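Local coordinates for protein prolyl-ACP dehydrogenase (Oscillatoria sp., PDB 4IRN) that probably oxidises proline carried on an acyl carrier protein, using bound FAD, in the biosynthesis of the cyanotoxin anatoxin-a, at residues Val288-Arg293 with Glu387-Asp392; Glu296-Tyr301 with Leu369-Ile374; Glu362-Ser367 with Lys397-Thr402. All blocks are in the same frame, centred on the assembly; numbering follows the deposited sequence.

Contact 1 (Val288-Arg293 with Glu387-Asp392); sequences VGTMER and ERELRD
A buried salt bridge between two helices of the C-terminal helical domain, Arg293 on helix 285-304 to Glu389 on helix 386-395, carries this contact. Arg293 NH2 gives Glu389 OE2 a hydrogen bond of 3.2 Å, bent at the hydrogen to 142°. The carboxylate oxygen lies close to the guanidinium plane, yet the nitrogen reaches it from well above the carboxylate plane, and the two flat groups are turned 62° apart. Arg293 leaves its helix with CG anti to the backbone N (chi1 -176°) and bends at chi3; Glu389 bends at chi2. The two chains meet at about a right angle. In the acyl-CoA dehydrogenase fold these helices pack beside helix 350-375, and here they stand well apart: Thr290 CA and Glu389 CA, the nearest pair, are 8.5 Å from each other. Thr290 fills in with its methyl, CG2 lying 3.3 Å from Glu389 OE1; its hydroxyl turns back to Ala286 O. Both charged ends have further partners: Arg293 NH1 bonds to the carbonyls of Gly112 and Tyr113, and Asn118 ND2 donates to Glu389 OE1 and also bonds Asp392 OD2, one turn further along helix 386-395.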
loop_
_atom_site.group_PDB
_atom_site.type_symbol
_atom_site.label_atom_id
_atom_site.label_comp_id
_atom_site.label_asym_id
_atom_site.label_seq_id
_atom_site.Cartn_x
_atom_site.Cartn_y
_atom_site.Cartn_z
ATOM N N VAL A 288 0.526 19.987 8.994
ATOM C CA VAL A 288 -0.538 20.104 7.989
ATOM C C VAL A 288 -0.222 21.318 7.090
ATOM O O VAL A 288 -0.410 21.241 5.870
ATOM C CB VAL A 288 -1.960 20.174 8.633
ATOM C CG1 VAL A 288 -3.058 20.189 7.573
ATOM C CG2 VAL A 288 -2.184 19.009 9.602
ATOM N N GLY A 289 0.297 22.390 7.703
ATOM C CA GLY A 289 0.711 23.615 7.020
ATOM C C GLY A 289 1.907 23.389 6.121
ATOM O O GLY A 289 1.935 23.883 4.989
ATOM N N THR A 290 2.889 22.598 6.617
ATOM C CA THR A 290 4.103 22.189 5.902
ATOM C C THR A 290 3.707 21.360 4.668
ATOM O O THR A 290 4.272 21.556 3.591
ATOM C CB THR A 290 5.025 21.403 6.850
ATOM O OG1 THR A 290 5.279 22.186 8.020
ATOM C CG2 THR A 290 6.336 20.978 6.198
ATOM N N MET A 291 2.713 20.462 4.835
ATOM C CA MET A 291 2.175 19.612 3.782
ATOM C C MET A 291 1.546 20.460 2.677
ATOM O O MET A 291 1.708 20.130 1.497
ATOM C CB MET A 291 1.144 18.632 4.355
ATOM C CG MET A 291 1.750 17.517 5.213
ATOM S SD MET A 291 0.518 16.508 6.078
ATOM C CE MET A 291 -0.133 15.587 4.725
ATOM N N GLU A 292 0.860 21.569 3.056
ATOM C CA GLU A 292 0.250 22.513 2.117
ATOM C C GLU A 292 1.344 23.238 1.321
ATOM O O GLU A 292 1.180 23.419 0.115
ATOM C CB GLU A 292 -0.652 23.521 2.849
ATOM C CG GLU A 292 -1.622 24.266 1.942
ATOM C CD GLU A 292 -2.575 25.221 2.638
ATOM O OE1 GLU A 292 -3.355 24.762 3.505
ATOM O OE2 GLU A 292 -2.561 26.426 2.294
ATOM N N ARG A 293 2.461 23.625 1.990
ATOM C CA ARG A 293 3.595 24.300 1.347
ATOM C C ARG A 293 4.275 23.402 0.310
ATOM O O ARG A 293 4.516 23.861 -0.808
ATOM C CB ARG A 293 4.618 24.846 2.369
ATOM C CG ARG A 293 5.771 25.636 1.706
ATOM C CD ARG A 293 6.758 26.241 2.680
ATOM N NE ARG A 293 7.551 25.229 3.368
ATOM C CZ ARG A 293 7.429 24.932 4.656
ATOM N NH1 ARG A 293 6.553 25.577 5.413
ATOM N NH2 ARG A 293 8.187 23.990 5.198
ATOM N N GLU A 387 14.810 17.417 1.264
ATOM C CA GLU A 387 15.406 16.291 1.970
ATOM C C GLU A 387 15.271 16.464 3.496
ATOM O O GLU A 387 14.887 15.518 4.186
ATOM C CB GLU A 387 16.865 16.054 1.504
ATOM C CG GLU A 387 17.882 17.142 1.838
ATOM C CD GLU A 387 18.794 16.839 3.014
ATOM O OE1 GLU A 387 18.866 15.657 3.422
ATOM O OE2 GLU A 387 19.441 17.779 3.531
ATOM N N ARG A 388 15.526 17.694 4.010
ATOM C CA ARG A 388 15.412 18.047 5.425
ATOM C C ARG A 388 13.957 17.840 5.888
ATOM O O ARG A 388 13.737 17.288 6.972
ATOM C CB ARG A 388 15.852 19.495 5.655
ATOM C CG ARG A 388 15.696 19.975 7.100
ATOM C CD ARG A 388 16.187 21.394 7.330
ATOM N NE ARG A 388 15.407 22.397 6.596
ATOM C CZ ARG A 388 15.885 23.133 5.599
ATOM N NH1 ARG A 388 17.144 22.996 5.208
ATOM N NH2 ARG A 388 15.111 24.022 4.995
ATOM N N GLU A 389 12.974 18.257 5.049
ATOM C CA GLU A 389 11.546 18.108 5.315
ATOM C C GLU A 389 11.206 16.658 5.664
ATOM O O GLU A 389 10.530 16.434 6.673
ATOM C CB GLU A 389 10.696 18.604 4.123
ATOM C CG GLU A 389 10.844 20.085 3.790
ATOM C CD GLU A 389 10.388 21.093 4.834
ATOM O OE1 GLU A 389 9.578 20.727 5.716
ATOM O OE2 GLU A 389 10.848 22.258 4.772
ATOM N N LEU A 390 11.729 15.672 4.865
ATOM C CA LEU A 390 11.517 14.235 5.102
ATOM C C LEU A 390 12.176 13.778 6.405
ATOM O O LEU A 390 11.533 13.071 7.190
ATOM C CB LEU A 390 11.989 13.376 3.911
ATOM C CG LEU A 390 11.883 11.841 4.071
ATOM C CD1 LEU A 390 10.430 11.373 4.272
ATOM C CD2 LEU A 390 12.511 11.126 2.891
ATOM N N ARG A 391 13.449 14.193 6.638
ATOM C CA ARG A 391 14.220 13.876 7.845
ATOM C C ARG A 391 13.474 14.328 9.107
ATOM O O ARG A 391 13.433 13.582 10.085
ATOM C CB ARG A 391 15.621 14.508 7.798
ATOM C CG ARG A 391 16.583 13.840 6.809
ATOM C CD ARG A 391 18.036 14.231 7.048
ATOM N NE ARG A 391 18.363 15.542 6.481
ATOM C CZ ARG A 391 18.469 16.666 7.188
ATOM N NH1 ARG A 391 18.285 16.653 8.503
ATOM N NH2 ARG A 391 18.763 17.808 6.586
ATOM N N ASP A 392 12.850 15.523 9.059
ATOM C CA ASP A 392 12.070 16.092 10.160
ATOM C C ASP A 392 10.756 15.346 10.361
ATOM O O ASP A 392 10.366 15.102 11.500
ATOM C CB ASP A 392 11.802 17.599 9.940
ATOM C CG ASP A 392 13.024 18.502 9.820
ATOM O OD1 ASP A 392 14.135 18.066 10.210
ATOM O OD2 ASP A 392 12.872 19.644 9.332
#

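Contact 2 (Glu296-Tyr301 with Leu369-Ile374); sequences EQSIRY and LEAIEI. With FAD (flavin-adenine dinucleotide), chain J.
Helices 285-304 and 350-375 run almost side by side in the same direction where Ser298 meets Ala371: the axes of the short segments are inclined by 17° and come within 9.9 Å, and the alpha carbons of these two residues are 6.0 Å apart. This is helix-to-helix packing in the C-terminal bundle of the acyl-CoA dehydrogenase fold, where Leu322 of helix 316-344 also touches Ser298 and Ile374. Small residues fill the closest part. Ser298 OG sits 3.6 Å from Ala371 CB, with its hydrogen bond going to Leu294 O one turn back on its own helix. One turn further along, Ile374 sends its two branches to different places. CG1 lies beside the backbone N (chi1 -68°) and carries CD1 to within 4.0 Å of Ser298 CB, while CG2 faces Ser298 O and, more loosely, Tyr301 CD2. Tyr301 swings out with CG anti to its backbone N (chi1 -163°), which brings its ring alongside the end of helix 350-375; there it stacks on His375 and meets the ring of His305, an FAD-binding residue. The cofactor lies just beyond this helix end: Ile374 O, 3.9 Å from Tyr301 CE2, is also 3.3 Å from C4B in the adenosine ribose of FAD.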
loop_
_atom_site.group_PDB
_atom_site.type_symbol
_atom_site.label_atom_id
_atom_site.label_comp_id
_atom_site.label_asym_id
_atom_site.label_seq_id
_atom_site.Cartn_x
_atom_site.Cartn_y
_atom_site.Cartn_z
ATOM N N GLU A 296 2.016 22.894 -2.974
ATOM C CA GLU A 296 2.075 24.046 -3.878
ATOM C C GLU A 296 3.453 24.155 -4.558
ATOM O O GLU A 296 3.539 24.518 -5.738
ATOM C CB GLU A 296 1.712 25.366 -3.170
ATOM C CG GLU A 296 0.365 25.440 -2.462
ATOM C CD GLU A 296 0.064 26.741 -1.730
ATOM O OE1 GLU A 296 0.967 27.600 -1.613
ATOM O OE2 GLU A 296 -1.063 26.867 -1.202
ATOM N N GLN A 297 4.518 23.827 -3.817
ATOM C CA GLN A 297 5.895 23.838 -4.316
ATOM C C GLN A 297 6.086 22.767 -5.375
ATOM O O GLN A 297 6.758 23.013 -6.384
ATOM C CB GLN A 297 6.886 23.621 -3.177
ATOM C CG GLN A 297 7.337 24.936 -2.566
ATOM C CD GLN A 297 8.309 24.793 -1.426
ATOM O OE1 GLN A 297 8.889 23.728 -1.181
ATOM N NE2 GLN A 297 8.487 25.877 -0.687
ATOM N N SER A 298 5.475 21.582 -5.157
ATOM C CA SER A 298 5.552 20.449 -6.078
ATOM C C SER A 298 4.703 20.667 -7.332
ATOM O O SER A 298 5.154 20.282 -8.419
ATOM C CB SER A 298 5.198 19.145 -5.378
ATOM O OG SER A 298 6.081 18.879 -4.300
ATOM N N ILE A 299 3.497 21.307 -7.195
ATOM C CA ILE A 299 2.629 21.660 -8.340
ATOM C C ILE A 299 3.426 22.608 -9.251
ATOM O O ILE A 299 3.542 22.343 -10.445
ATOM C CB ILE A 299 1.233 22.253 -7.948
ATOM C CG1 ILE A 299 0.370 21.217 -7.218
ATOM C CG2 ILE A 299 0.487 22.759 -9.194
ATOM C CD1 ILE A 299 -0.806 21.770 -6.433
ATOM N N ARG A 300 4.020 23.679 -8.663
ATOM C CA ARG A 300 4.848 24.651 -9.376
ATOM C C ARG A 300 5.930 23.951 -10.197
ATOM O O ARG A 300 6.070 24.250 -11.378
ATOM C CB ARG A 300 5.493 25.660 -8.404
ATOM C CG ARG A 300 4.580 26.809 -8.001
ATOM C CD ARG A 300 5.322 27.873 -7.209
ATOM N NE ARG A 300 4.672 28.164 -5.929
ATOM C CZ ARG A 300 5.287 28.133 -4.750
ATOM N NH1 ARG A 300 6.559 27.761 -4.667
ATOM N NH2 ARG A 300 4.615 28.394 -3.638
ATOM N N TYR A 301 6.665 22.994 -9.579
ATOM C CA TYR A 301 7.731 22.232 -10.245
ATOM C C TYR A 301 7.196 21.302 -11.349
ATOM O O TYR A 301 7.804 21.212 -12.420
ATOM C CB TYR A 301 8.574 21.445 -9.228
ATOM C CG TYR A 301 9.891 20.987 -9.799
ATOM C CD1 TYR A 301 10.990 21.842 -9.833
ATOM C CD2 TYR A 301 10.043 19.701 -10.320
ATOM C CE1 TYR A 301 12.204 21.435 -10.380
ATOM C CE2 TYR A 301 11.256 19.280 -10.862
ATOM C CZ TYR A 301 12.334 20.154 -10.893
ATOM O OH TYR A 301 13.543 19.775 -11.412
ATOM N N LEU A 369 8.300 12.255 0.870
ATOM C CA LEU A 369 8.938 11.266 0.006
ATOM C C LEU A 369 8.554 11.516 -1.465
ATOM O O LEU A 369 9.423 11.504 -2.333
ATOM C CB LEU A 369 8.531 9.850 0.468
ATOM C CG LEU A 369 9.115 8.651 -0.288
ATOM C CD1 LEU A 369 10.599 8.500 -0.019
ATOM C CD2 LEU A 369 8.388 7.357 0.087
ATOM N N GLU A 370 7.263 11.790 -1.716
ATOM C CA GLU A 370 6.699 12.065 -3.037
ATOM C C GLU A 370 7.176 13.402 -3.615
ATOM O O GLU A 370 7.416 13.482 -4.820
ATOM C CB GLU A 370 5.172 12.007 -2.994
ATOM C CG GLU A 370 4.631 10.594 -2.874
ATOM C CD GLU A 370 3.126 10.445 -2.754
ATOM O OE1 GLU A 370 2.424 11.471 -2.609
ATOM O OE2 GLU A 370 2.648 9.288 -2.783
ATOM N N ALA A 371 7.337 14.441 -2.766
ATOM C CA ALA A 371 7.840 15.750 -3.178
ATOM C C ALA A 371 9.270 15.607 -3.715
ATOM O O ALA A 371 9.598 16.216 -4.733
ATOM C CB ALA A 371 7.815 16.710 -2.004
ATOM N N ILE A 372 10.099 14.761 -3.057
ATOM C CA ILE A 372 11.469 14.462 -3.467
ATOM C C ILE A 372 11.431 13.706 -4.819
ATOM O O ILE A 372 12.242 13.996 -5.708
ATOM C CB ILE A 372 12.236 13.686 -2.351
ATOM C CG1 ILE A 372 12.416 14.562 -1.084
ATOM C CG2 ILE A 372 13.605 13.151 -2.859
ATOM C CD1 ILE A 372 12.688 13.807 0.185
ATOM N N GLU A 373 10.466 12.769 -4.973
ATOM C CA GLU A 373 10.286 11.974 -6.193
ATOM C C GLU A 373 9.948 12.844 -7.400
ATOM O O GLU A 373 10.587 12.689 -8.434
ATOM C CB GLU A 373 9.230 10.884 -5.998
ATOM C CG GLU A 373 9.702 9.711 -5.152
ATOM C CD GLU A 373 8.596 8.844 -4.576
ATOM O OE1 GLU A 373 7.416 9.026 -4.955
ATOM O OE2 GLU A 373 8.912 7.981 -3.726
ATOM N N ILE A 374 8.979 13.777 -7.253
ATOM C CA ILE A 374 8.546 14.728 -8.296
ATOM C C ILE A 374 9.740 15.558 -8.824
ATOM O O ILE A 374 9.854 15.754 -10.033
ATOM C CB ILE A 374 7.361 15.618 -7.775
ATOM C CG1 ILE A 374 6.077 14.786 -7.580
ATOM C CG2 ILE A 374 7.088 16.835 -8.671
ATOM C CD1 ILE A 374 5.127 15.314 -6.534
HETATM P PA FAD J . 13.686 14.470 -14.523
HETATM O O1A FAD J . 13.845 14.158 -15.965
HETATM O O2A FAD J . 13.923 15.915 -14.058
HETATM O O5B FAD J . 12.279 13.952 -13.984
HETATM C C5B FAD J . 11.381 14.823 -13.269
HETATM C C4B FAD J . 10.332 13.891 -12.728
HETATM O O4B FAD J . 9.358 13.619 -13.748
HETATM C C3B FAD J . 10.901 12.553 -12.258
HETATM O O3B FAD J . 10.623 12.363 -10.879
HETATM C C2B FAD J . 10.255 11.483 -13.148
HETATM O O2B FAD J . 9.624 10.529 -12.313
HETATM C C1B FAD J . 9.167 12.228 -13.924
HETATM N N9A FAD J . 9.159 11.946 -15.356
HETATM C C8A FAD J . 9.980 12.484 -16.317
HETATM N N7A FAD J . 9.798 11.996 -17.521
HETATM C C5A FAD J . 8.776 11.069 -17.348
HETATM C C6A FAD J . 8.110 10.205 -18.249
HETATM N N6A FAD J . 8.424 10.080 -19.537
HETATM N N1A FAD J . 7.122 9.427 -17.751
HETATM C C2A FAD J . 6.839 9.507 -16.451
HETATM N N3A FAD J . 7.403 10.271 -15.515
HETATM C C4A FAD J . 8.370 11.037 -16.021
HETATM N N1 FAD J . 23.931 10.758 -14.438
HETATM C C2 FAD J . 25.057 10.534 -15.224
HETATM O O2 FAD J . 25.026 10.660 -16.446
HETATM N N3 FAD J . 26.249 10.170 -14.640
HETATM C C4 FAD J . 26.453 9.988 -13.294
HETATM O O4 FAD J . 27.564 9.660 -12.880
HETATM C C4X FAD J . 25.267 10.230 -12.456
HETATM N N5 FAD J . 25.393 10.109 -11.152
HETATM C C5X FAD J . 24.277 10.382 -10.364
HETATM C C6 FAD J . 24.392 10.242 -8.980
HETATM C C7 FAD J . 23.322 10.490 -8.130
HETATM C C7M FAD J . 23.486 10.274 -6.644
HETATM C C8 FAD J . 22.089 10.909 -8.678
HETATM C C8M FAD J . 20.897 11.203 -7.803
HETATM C C9 FAD J . 21.971 11.051 -10.057
HETATM C C9A FAD J . 23.040 10.792 -10.917
HETATM N N10 FAD J . 22.953 10.920 -12.330
HETATM C C10 FAD J . 24.036 10.629 -13.119
HETATM C "C1'" FAD J . 21.703 11.441 -12.921
HETATM C "C2'" FAD J . 20.549 10.484 -12.661
HETATM O "O2'" FAD J . 20.580 9.396 -13.582
HETATM C "C3'" FAD J . 19.210 11.221 -12.689
HETATM O "O3'" FAD J . 18.612 11.255 -11.394
HETATM C "C4'" FAD J . 18.211 10.706 -13.724
HETATM O "O4'" FAD J . 18.814 10.943 -14.997
HETATM C "C5'" FAD J . 16.882 11.427 -13.625
HETATM O "O5'" FAD J . 17.262 12.814 -13.491
HETATM P P FAD J . 16.197 13.924 -13.258
HETATM O O1P FAD J . 15.621 13.907 -11.898
HETATM O O2P FAD J . 16.970 15.069 -13.883
HETATM O O3P FAD J . 14.906 13.571 -14.131
#

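Contact 3 (Glu362-Ser367 with Lys397-Thr402). With FAD (flavin-adenine dinucleotide), chain I.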
loop_
_atom_site.group_PDB
_atom_site.type_symbol
_atom_site.label_atom_id
_atom_site.label_comp_id
_atom_site.label_asym_id
_atom_site.label_seq_id
_atom_site.Cartn_x
_atom_site.Cartn_y
_atom_site.Cartn_z
ATOM N N GLU A 362 2.138 9.762 9.343
ATOM C CA GLU A 362 2.389 8.904 8.187
ATOM C C GLU A 362 2.128 9.619 6.872
ATOM O O GLU A 362 2.845 9.389 5.903
ATOM C CB GLU A 362 1.580 7.616 8.263
ATOM C CG GLU A 362 2.093 6.642 9.306
ATOM C CD GLU A 362 1.199 5.446 9.589
ATOM O OE1 GLU A 362 0.131 5.285 8.949
ATOM O OE2 GLU A 362 1.610 4.630 10.441
ATOM N N ALA A 363 1.090 10.468 6.839
ATOM C CA ALA A 363 0.719 11.281 5.694
ATOM C C ALA A 363 1.859 12.259 5.361
ATOM O O ALA A 363 2.213 12.420 4.186
ATOM C CB ALA A 363 -0.554 12.050 6.009
ATOM N N TRP A 364 2.456 12.867 6.407
ATOM C CA TRP A 364 3.564 13.804 6.296
ATOM C C TRP A 364 4.812 13.165 5.681
ATOM O O TRP A 364 5.386 13.746 4.764
ATOM C CB TRP A 364 3.886 14.438 7.663
ATOM C CG TRP A 364 4.780 15.649 7.606
ATOM C CD1 TRP A 364 5.062 16.422 6.511
ATOM C CD2 TRP A 364 5.482 16.238 8.704
ATOM N NE1 TRP A 364 5.923 17.437 6.856
ATOM C CE2 TRP A 364 6.193 17.353 8.196
ATOM C CE3 TRP A 364 5.603 15.918 10.068
ATOM C CZ2 TRP A 364 6.998 18.159 9.008
ATOM C CZ3 TRP A 364 6.396 16.721 10.875
ATOM C CH2 TRP A 364 7.073 17.834 10.348
ATOM N N VAL A 365 5.210 11.978 6.170
ATOM C CA VAL A 365 6.387 11.234 5.697
ATOM C C VAL A 365 6.229 10.872 4.225
ATOM O O VAL A 365 7.130 11.115 3.430
ATOM C CB VAL A 365 6.666 9.992 6.598
ATOM C CG1 VAL A 365 7.638 9.018 5.944
ATOM C CG2 VAL A 365 7.178 10.408 7.970
ATOM N N GLN A 366 5.058 10.334 3.874
ATOM C CA GLN A 366 4.693 9.914 2.533
ATOM C C GLN A 366 4.694 11.059 1.541
ATOM O O GLN A 366 5.264 10.905 0.461
ATOM C CB GLN A 366 3.356 9.155 2.558
ATOM C CG GLN A 366 3.036 8.364 1.288
ATOM C CD GLN A 366 4.110 7.423 0.819
ATOM O OE1 GLN A 366 4.550 6.529 1.552
ATOM N NE2 GLN A 366 4.518 7.592 -0.437
ATOM N N SER A 367 4.089 12.210 1.904
ATOM C CA SER A 367 4.032 13.405 1.053
ATOM C C SER A 367 5.420 14.009 0.825
ATOM O O SER A 367 5.704 14.477 -0.281
ATOM C CB SER A 367 3.076 14.440 1.627
ATOM O OG SER A 367 1.742 13.960 1.627
ATOM N N LYS A 397 6.713 10.002 13.889
ATOM C CA LYS A 397 6.375 8.578 13.990
ATOM C C LYS A 397 6.871 7.991 15.320
ATOM O O LYS A 397 6.539 6.844 15.636
ATOM C CB LYS A 397 6.956 7.794 12.800
ATOM C CG LYS A 397 6.287 8.132 11.478
ATOM C CD LYS A 397 6.764 7.274 10.343
ATOM C CE LYS A 397 5.917 6.048 10.155
ATOM N NZ LYS A 397 6.280 5.381 8.884
ATOM N N PHE A 398 7.652 8.787 16.102
ATOM C CA PHE A 398 8.221 8.368 17.388
ATOM C C PHE A 398 7.786 9.219 18.579
ATOM O O PHE A 398 7.426 8.648 19.616
ATOM C CB PHE A 398 9.745 8.213 17.299
ATOM C CG PHE A 398 10.158 7.327 16.150
ATOM C CD1 PHE A 398 9.888 5.962 16.171
ATOM C CD2 PHE A 398 10.753 7.865 15.016
ATOM C CE1 PHE A 398 10.237 5.148 15.098
ATOM C CE2 PHE A 398 11.107 7.049 13.941
ATOM C CZ PHE A 398 10.841 5.697 13.989
ATOM N N TYR A 399 7.789 10.572 18.444
ATOM C CA TYR A 399 7.304 11.413 19.539
ATOM C C TYR A 399 5.782 11.376 19.586
ATOM O O TYR A 399 5.150 11.085 18.560
ATOM C CB TYR A 399 7.893 12.832 19.536
ATOM C CG TYR A 399 7.526 13.711 18.364
ATOM C CD1 TYR A 399 6.277 14.322 18.288
ATOM C CD2 TYR A 399 8.478 14.066 17.413
ATOM C CE1 TYR A 399 5.952 15.176 17.239
ATOM C CE2 TYR A 399 8.168 14.935 16.369
ATOM C CZ TYR A 399 6.902 15.477 16.279
ATOM O OH TYR A 399 6.607 16.328 15.243
ATOM N N SER A 400 5.198 11.592 20.787
ATOM C CA SER A 400 3.752 11.528 21.088
ATOM C C SER A 400 3.222 10.081 20.988
ATOM O O SER A 400 2.012 9.854 21.037
ATOM C CB SER A 400 2.945 12.479 20.197
ATOM O OG SER A 400 3.466 13.799 20.203
ATOM N N GLY A 401 4.143 9.121 20.868
ATOM C CA GLY A 401 3.842 7.703 20.727
ATOM C C GLY A 401 4.089 7.208 19.318
ATOM O O GLY A 401 3.916 7.959 18.354
ATOM N N THR A 402 4.502 5.934 19.186
ATOM C CA THR A 402 4.768 5.305 17.885
ATOM C C THR A 402 3.456 4.979 17.179
ATOM O O THR A 402 2.420 4.888 17.842
ATOM C CB THR A 402 5.619 4.036 18.023
ATOM O OG1 THR A 402 4.882 3.054 18.738
ATOM C CG2 THR A 402 6.975 4.280 18.670
HETATM P PA FAD I . 9.861 1.263 22.397
HETATM O O1A FAD I . 8.771 1.813 23.230
HETATM O O2A FAD I . 11.132 0.686 23.000
HETATM O O5B FAD I . 9.308 0.072 21.520
HETATM C C5B FAD I . 10.151 -0.546 20.534
HETATM C C4B FAD I . 9.310 -0.847 19.322
HETATM O O4B FAD I . 8.368 -1.883 19.641
HETATM C C3B FAD I . 8.531 0.342 18.758
HETATM O O3B FAD I . 8.950 0.589 17.424
HETATM C C2B FAD I . 7.046 -0.046 18.853
HETATM O O2B FAD I . 6.439 0.043 17.573
HETATM C C1B FAD I . 7.050 -1.517 19.274
HETATM N N9A FAD I . 6.148 -1.826 20.382
HETATM C C8A FAD I . 6.373 -1.598 21.714
HETATM N N7A FAD I . 5.365 -1.923 22.488
HETATM C C5A FAD I . 4.408 -2.398 21.610
HETATM C C6A FAD I . 3.094 -2.892 21.800
HETATM N N6A FAD I . 2.505 -2.999 22.993
HETATM N N1A FAD I . 2.399 -3.268 20.704
HETATM C C2A FAD I . 2.985 -3.169 19.509
HETATM N N3A FAD I . 4.214 -2.735 19.212
HETATM C C4A FAD I . 4.879 -2.353 20.304
HETATM N N1 FAD I . 9.501 11.476 25.737
HETATM C C2 FAD I . 9.265 12.286 26.824
HETATM O O2 FAD I . 8.843 11.816 27.880
HETATM N N3 FAD I . 9.525 13.653 26.750
HETATM C C4 FAD I . 10.021 14.314 25.653
HETATM O O4 FAD I . 10.215 15.528 25.704
HETATM C C4X FAD I . 10.282 13.455 24.496
HETATM N N5 FAD I . 10.790 14.006 23.417
HETATM C C5X FAD I . 11.096 13.167 22.345
HETATM C C6 FAD I . 11.634 13.740 21.189
HETATM C C7 FAD I . 11.944 12.967 20.075
HETATM C C7M FAD I . 12.436 13.635 18.817
HETATM C C8 FAD I . 11.731 11.572 20.122
HETATM C C8M FAD I . 12.041 10.687 18.944
HETATM C C9 FAD I . 11.213 10.997 21.275
HETATM C C9A FAD I . 10.881 11.763 22.389
HETATM N N10 FAD I . 10.330 11.207 23.578
HETATM C C10 FAD I . 10.004 12.021 24.633
HETATM C "C1'" FAD I . 10.197 9.737 23.688
HETATM C "C2'" FAD I . 9.172 9.230 22.683
HETATM O "O2'" FAD I . 7.839 9.470 23.126
HETATM C "C3'" FAD I . 9.414 7.754 22.369
HETATM O "O3'" FAD I . 9.823 7.624 21.009
HETATM C "C4'" FAD I . 8.212 6.844 22.629
HETATM O "O4'" FAD I . 7.828 6.927 24.004
HETATM C "C5'" FAD I . 8.440 5.412 22.182
HETATM O "O5'" FAD I . 9.447 4.783 22.992
HETATM P P FAD I . 10.667 4.006 22.291
HETATM O O1P FAD I . 11.151 4.716 21.083
HETATM O O2P FAD I . 11.521 3.876 23.529
HETATM O O3P FAD I . 10.359 2.587 21.617
#
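Apolar contacts do the joining here, most of them through the methylene chain of Lys397, which reaches across to two residues on one side of helix 350-375. The chain, bent at chi3 (92°), lays CD 4.0 Å from Val365 CG2 and CE as close to Glu362 CG; the lysine crosses each of these side chains at about a right angle. The third touch is lighter: Tyr399 OH stands 4.4 Å from Trp364 CZ3, near the indole plane and at its edge.

Among charges, Lys397 NZ stays 5.0 Å from Glu362 OE2 and makes its salt bridge with Glu373 of the second subunit, so the lysine packs on one chain and pairs with another.

Between the two last helices of the acyl-CoA dehydrogenase fold, 386-395 and 403-414, residues Phe398 to Gly401 form a type II beta turn with Tyr399 and Ser400 at its corners. At the backbone angles of Gly401 a CB would press against the carbonyl O of Ser400. Thr402 then takes the N-cap position of helix 403-414, its OG1 reaching Ile405 N in a weak bond.

Toward the cofactor, Phe398 and Thr402 are FAD-binding residues. The backbone of the turn adds one hydrogen bond: FAD O3', on the ribityl chain, donates to Phe398 O at 3.0 Å. Thr402 OG1 lies 3.6 Å from O2B of the adenosine ribose. Side-chain stems pack on the flavin's dimethylbenzene end, Phe398 CB against the methyl C8M at 3.8 Å and Tyr399 CB against C7 and C8, while the Tyr399 ring stacks on Phe122.

Overall arrangement
Helix 350-375 ties the set together, serving contacts 2 and 3 directly and filling in beside contact 1. Contact 1 lies about 11 Å, centre to centre, from each of the others. It meets contact 3 where Thr290 CG2 packs 3.6 Å from Trp364 NE1, and contact 2 where Leu390 CD2 lies 3.8 Å from Ile372 CD1. Contacts 2 and 3, about 19 Å apart between centres, serve different cofactors: one borders the adenosine ribose of one FAD, the other the flavin, ribityl chain and, through Thr402, the ribose of a second. Both sites are shared between subunits, and salt bridges between Glu373 of contact 2 and Lys397 of contact 3 join the chains in both directions.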